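Local coordinates for protein similarities with probable monooxygenase (Photorhabdus luminescens, PDB 4HB9) that binds flavin-adenine dinucleotide and is probably a flavin-dependent monooxygenase of the aromatic ring hydroxylase-like kind, at residues Asp269-Gln272 / Ser273-Ser277. Sequence-based numbering, arbitrary orientation.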
ATOM      1  N   ASP A 269     -23.255  -8.893  -7.608  1.00 23.16           N
ATOM      2  CA  ASP A 269     -24.641  -8.527  -7.862  1.00 23.55           C
ATOM      3  C   ASP A 269     -24.904  -7.070  -7.548  1.00 21.23           C
ATOM      4  O   ASP A 269     -25.557  -6.369  -8.294  1.00 21.47           O
ATOM      5  CB  ASP A 269     -25.578  -9.396  -7.006  1.00 25.52           C
ATOM      6  CG  ASP A 269     -25.749 -10.799  -7.565  1.00 33.17           C
ATOM      7  OD1 ASP A 269     -25.390 -10.997  -8.754  1.00 35.17           O
ATOM      8  OD2 ASP A 269     -26.229 -11.693  -6.811  1.00 35.55           O
ATOM      9  N   LEU A 270     -24.392  -6.609  -6.430  1.00 20.14           N
ATOM     10  CA  LEU A 270     -24.629  -5.229  -6.060  1.00 19.84           C
ATOM     11  C   LEU A 270     -24.044  -4.232  -7.065  1.00 19.87           C
ATOM     12  O   LEU A 270     -24.702  -3.263  -7.422  1.00 19.97           O
ATOM     13  CB  LEU A 270     -24.107  -4.967  -4.679  1.00 21.48           C
ATOM     14  CG  LEU A 270     -24.553  -3.579  -4.230  1.00 23.31           C
ATOM     15  CD1 LEU A 270     -25.084  -3.642  -2.809  1.00 24.02           C
ATOM     16  CD2 LEU A 270     -23.410  -2.622  -4.402  1.00 23.25           C
ATOM     17  N   VAL A 271     -22.814  -4.461  -7.523  1.00 18.93           N
ATOM     18  CA  VAL A 271     -22.198  -3.529  -8.453  1.00 18.38           C
ATOM     19  C   VAL A 271     -22.964  -3.560  -9.781  1.00 19.09           C
ATOM     20  O   VAL A 271     -23.252  -2.485 -10.389  1.00 19.79           O
ATOM     21  CB  VAL A 271     -20.709  -3.839  -8.644  1.00 17.32           C
ATOM     22  CG1 VAL A 271     -20.108  -2.996  -9.759  1.00 17.48           C
ATOM     23  CG2 VAL A 271     -19.963  -3.608  -7.342  1.00 17.73           C
ATOM     24  N   GLN A 272     -23.336  -4.753 -10.240  1.00 19.39           N
ATOM     25  CA  GLN A 272     -24.147  -4.831 -11.453  1.00 20.65           C
ATOM     26  C   GLN A 272     -25.472  -4.081 -11.290  1.00 20.60           C
ATOM     27  O   GLN A 272     -25.918  -3.421 -12.224  1.00 20.89           O
ATOM     28  CB  GLN A 272     -24.431  -6.278 -11.874  1.00 23.35           C
ATOM     29  CG  GLN A 272     -23.201  -7.012 -12.358  1.00 26.06           C
ATOM     30  CD  GLN A 272     -23.510  -8.452 -12.750  1.00 29.84           C
ATOM     31  OE1 GLN A 272     -24.215  -8.706 -13.713  1.00 29.62           O
ATOM     32  NE2 GLN A 272     -22.976  -9.387 -12.001  1.00 31.88           N
ATOM     33  N   SER A 273     -26.104  -4.195 -10.126  1.00 20.18           N
ATOM     34  CA  SER A 273     -27.340  -3.421  -9.859  1.00 21.89           C
ATOM     35  C   SER A 273     -27.115  -1.921  -9.947  1.00 21.68           C
ATOM     36  O   SER A 273     -27.994  -1.189 -10.426  1.00 23.46           O
ATOM     37  CB  SER A 273     -27.975  -3.773  -8.517  1.00 22.25           C
ATOM     38  OG  SER A 273     -27.294  -3.146  -7.424  1.00 27.95           O
ATOM     39  N   ARG A 274     -25.941  -1.457  -9.522  1.00 20.82           N
ATOM     40  CA  ARG A 274     -25.617  -0.032  -9.612  1.00 19.85           C
ATOM     41  C   ARG A 274     -25.352   0.411 -11.058  1.00 21.67           C
ATOM     42  O   ARG A 274     -25.446   1.595 -11.363  1.00 20.21           O
ATOM     43  CB  ARG A 274     -24.416   0.295  -8.734  1.00 20.21           C
ATOM     44  CG  ARG A 274     -24.663   0.053  -7.250  1.00 19.54           C
ATOM     45  CD  ARG A 274     -25.703   1.020  -6.695  1.00 19.66           C
ATOM     46  NE  ARG A 274     -25.812   0.963  -5.236  1.00 19.26           N
ATOM     47  CZ  ARG A 274     -26.552   0.094  -4.555  1.00 21.04           C
ATOM     48  NH1 ARG A 274     -26.573   0.151  -3.232  1.00 21.46           N
ATOM     49  NH2 ARG A 274     -27.255  -0.854  -5.183  1.00 20.06           N
HETATM   50  N   MSE A 275     -25.051  -0.540 -11.949  1.00 19.66           N
HETATM   51  CA  MSE A 275     -24.718  -0.222 -13.329  1.00 20.80           C
HETATM   52  C   MSE A 275     -25.822  -0.531 -14.310  1.00 22.11           C
HETATM   53  O   MSE A 275     -25.555  -0.724 -15.483  1.00 19.01           O
HETATM   54  CB  MSE A 275     -23.471  -1.022 -13.729  1.00 22.99           C
HETATM   55  CG  MSE A 275     -22.281  -0.618 -12.878  1.00 26.02           C
HETATM   56 SE   MSE A 275     -20.593  -1.399 -13.535  1.00 30.40          SE
HETATM   57  CE  MSE A 275     -21.088  -3.268 -13.893  1.00 25.49           C
ATOM     58  N   ILE A 276     -27.069  -0.582 -13.852  1.00 24.21           N
ATOM     59  CA  ILE A 276     -28.174  -0.857 -14.768  1.00 27.24           C
ATOM     60  C   ILE A 276     -28.180   0.312 -15.759  1.00 27.12           C
ATOM     61  O   ILE A 276     -28.142   1.487 -15.372  1.00 27.94           O
ATOM     62  CB  ILE A 276     -29.538  -0.976 -14.056  1.00 28.44           C
ATOM     63  CG1 ILE A 276     -29.540  -2.164 -13.084  1.00 30.36           C
ATOM     64  CG2 ILE A 276     -30.651  -1.190 -15.086  1.00 29.61           C
ATOM     65  CD1 ILE A 276     -30.618  -2.097 -12.024  1.00 30.31           C
ATOM     66  N   SER A 277     -28.153  -0.034 -17.029  1.00 26.91           N
ATOM     67  CA  SER A 277     -28.146   0.919 -18.154  1.00 25.89           C
ATOM     68  C   SER A 277     -26.746   1.279 -18.615  1.00 25.38           C
ATOM     69  O   SER A 277     -26.581   1.803 -19.711  1.00 25.54           O
ATOM     70  CB  SER A 277     -28.991   2.187 -17.887  1.00 27.11           C
ATOM     71  OG  SER A 277     -28.253   3.210 -17.222  1.00 28.29           O
TER
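Arg274 folds back along the last turn of helix 264-274 and lays its guanidinium over Leu270, one turn earlier. Leu270 CD2 lies centrally over one face of the guanidinium, 4.1 Å from its plane, an apolar branch against the flat cation. The bend at chi2 (-67°) folds the arginine chain back alongside Leu270. Arg274 NH1 donates to Ser254 O, and NH2 makes a weak bond of 3.2 Å to Ser273 OG.

Ser273 suits its place because its short side chain carries a hydroxyl to the carbonyl three residues back. A chi1 of 78° tucks OG in against the main chain, where it donates to Leu270 O at 2.6 Å. That carbonyl also accepts the helical bond from Arg274 N (3.0 Å).

On the inner side, Val271 CG1 meets SE of selenomethionine Met275 at 4.1 Å, the two side chains slanting across each other. Both are buried, which suits apolar chains: branched Val271 packs on Trp246 and Tyr248 of strand 240-251, while flexible Met275 reaches Val286 of helix 280-287. Met275 is the first residue to leave helical angles; its N bonds three residues back to Gln272 O at 3.0 Å, and only weakly four back to Val271 O.

The hydroxyl thus ties the last turn by giving Leu270 O a second donor, while the guanidinium pairs an apolar face contact with a bond to the loop at Ser254.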